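Long-range contact in diffuse adherence adhesin (Escherichia coli, PDB 4MEE), which mediates attachment of the bacterium to human and other mammalian cells, autoaggregation and biofilm formation, this part being its membrane-embedded C-terminal transport unit: residues Q426-T431 and A448-G453. Sequence-based numbering, arbitrary orientation.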
loop_
_atom_site.group_PDB
_atom_site.type_symbol
_atom_site.label_atom_id
_atom_site.label_comp_id
_atom_site.label_asym_id
_atom_site.label_seq_id
_atom_site.Cartn_x
_atom_site.Cartn_y
_atom_site.Cartn_z
ATOM N N GLN A 426 -1.597 0.367 13.859
ATOM C CA GLN A 426 -0.313 -0.209 13.495
ATOM C C GLN A 426 0.769 0.847 13.521
ATOM O O GLN A 426 0.484 2.030 13.375
ATOM C CB GLN A 426 -0.377 -0.808 12.096
ATOM C CG GLN A 426 -1.070 -2.151 12.028
ATOM C CD GLN A 426 -1.123 -2.691 10.617
ATOM O OE1 GLN A 426 -1.608 -2.025 9.700
ATOM N NE2 GLN A 426 -0.623 -3.907 10.433
ATOM N N GLY A 427 2.013 0.410 13.699
ATOM C CA GLY A 427 3.172 1.297 13.599
ATOM C C GLY A 427 3.973 1.008 12.342
ATOM O O GLY A 427 4.234 -0.147 12.012
ATOM N N GLU A 428 4.373 2.048 11.627
ATOM C CA GLU A 428 5.079 1.828 10.379
ATOM C C GLU A 428 6.416 2.540 10.369
ATOM O O GLU A 428 6.520 3.680 10.807
ATOM C CB GLU A 428 4.215 2.280 9.215
ATOM C CG GLU A 428 4.843 2.111 7.844
ATOM C CD GLU A 428 4.122 2.930 6.797
ATOM O OE1 GLU A 428 3.621 4.016 7.147
ATOM O OE2 GLU A 428 4.050 2.495 5.630
ATOM N N ILE A 429 7.436 1.860 9.867
ATOM C CA ILE A 429 8.751 2.458 9.740
ATOM C C ILE A 429 9.300 2.217 8.348
ATOM O O ILE A 429 9.434 1.076 7.913
ATOM C CB ILE A 429 9.740 1.887 10.763
ATOM C CG1 ILE A 429 11.117 2.525 10.582
ATOM C CG2 ILE A 429 9.854 0.382 10.607
ATOM C CD1 ILE A 429 11.345 3.744 11.447
ATOM N N LYS A 430 9.625 3.303 7.664
ATOM C CA LYS A 430 10.155 3.234 6.314
ATOM C C LYS A 430 11.570 3.763 6.293
ATOM O O LYS A 430 11.955 4.550 7.158
ATOM C CB LYS A 430 9.298 4.066 5.370
ATOM C CG LYS A 430 7.851 3.615 5.304
ATOM C CD LYS A 430 7.228 3.943 3.958
ATOM C CE LYS A 430 6.348 5.180 4.026
ATOM N NZ LYS A 430 6.425 5.959 2.762
ATOM N N THR A 431 12.339 3.325 5.307
ATOM C CA THR A 431 13.661 3.872 5.057
ATOM C C THR A 431 14.116 3.449 3.679
ATOM O O THR A 431 13.655 2.442 3.160
ATOM C CB THR A 431 14.697 3.384 6.083
ATOM O OG1 THR A 431 15.972 3.951 5.765
ATOM C CG2 THR A 431 14.803 1.868 6.059
ATOM N N ALA A 448 9.970 -1.027 3.778
ATOM C CA ALA A 448 8.864 -0.684 4.673
ATOM C C ALA A 448 8.461 -1.873 5.539
ATOM O O ALA A 448 8.407 -3.012 5.062
ATOM C CB ALA A 448 7.672 -0.192 3.868
ATOM N N TYR A 449 8.172 -1.594 6.808
ATOM C CA TYR A 449 7.784 -2.621 7.765
ATOM C C TYR A 449 6.632 -2.149 8.651
ATOM O O TYR A 449 6.714 -1.083 9.258
ATOM C CB TYR A 449 8.984 -3.032 8.617
ATOM C CG TYR A 449 8.625 -3.944 9.760
ATOM C CD1 TYR A 449 8.450 -5.308 9.555
ATOM C CD2 TYR A 449 8.450 -3.442 11.046
ATOM C CE1 TYR A 449 8.121 -6.152 10.599
ATOM C CE2 TYR A 449 8.121 -4.276 12.099
ATOM C CZ TYR A 449 7.958 -5.628 11.869
ATOM O OH TYR A 449 7.627 -6.459 12.911
ATOM N N GLN A 450 5.570 -2.953 8.718
ATOM C CA GLN A 450 4.353 -2.615 9.466
ATOM C C GLN A 450 4.090 -3.640 10.547
ATOM O O GLN A 450 4.177 -4.837 10.299
ATOM C CB GLN A 450 3.126 -2.620 8.556
ATOM C CG GLN A 450 2.830 -1.325 7.827
ATOM C CD GLN A 450 2.955 -1.461 6.323
ATOM O OE1 GLN A 450 3.980 -1.912 5.810
ATOM N NE2 GLN A 450 1.908 -1.071 5.606
ATOM N N ALA A 451 3.724 -3.185 11.735
ATOM C CA ALA A 451 3.373 -4.114 12.796
ATOM C C ALA A 451 2.126 -3.668 13.534
ATOM O O ALA A 451 1.954 -2.488 13.828
ATOM C CB ALA A 451 4.533 -4.291 13.757
ATOM N N GLY A 452 1.259 -4.625 13.828
ATOM C CA GLY A 452 0.049 -4.356 14.576
ATOM C C GLY A 452 0.024 -5.257 15.782
ATOM O O GLY A 452 0.961 -5.263 16.580
ATOM N N GLY A 453 -1.041 -6.040 15.903
ATOM C CA GLY A 453 -1.162 -7.003 16.989
ATOM C C GLY A 453 -0.155 -8.127 16.867
ATOM O O GLY A 453 0.577 -8.221 15.883
#
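Glu428 lays the aliphatic part of its side chain alongside that of Gln450, the two pointing the same way from a non-hydrogen-bonded pair, CG to CG 4.0 Å. The carboxylate and amide planes stand 40° apart, and the carboxylate is held by other strands of the barrel: OE2 forms a salt bridge with Lys373 NZ and OE1 accepts a hydrogen bond from Asn401 ND2. Lys430 and Ala448 share this face, where CG of the lysine rests 4.1 Å from CB of the alanine. All this belongs to a beta hairpin, strands 425-436 and 441-451, in the wall of the autotransporter beta-barrel; the charged residues of this face, with Lys373 and Asn401 near, are consistent with a face turned to the barrel interior. Two pairs of backbone bonds join the strands, Gly427 with Ala451 and Ile429 with Tyr449; Ile429 N reaches Tyr449 O at 3.1 Å, nearly straight at 168°. On the other face, Tyr449 CG is anti to the backbone N (chi1 172°), and Ile429 CG2 lies at the edge of the ring, near its plane, 4.1 Å from Tyr449 CD2. Just beyond the end of strand 441-451, Gln426 CG packs 3.6 Å from Gly452 CA.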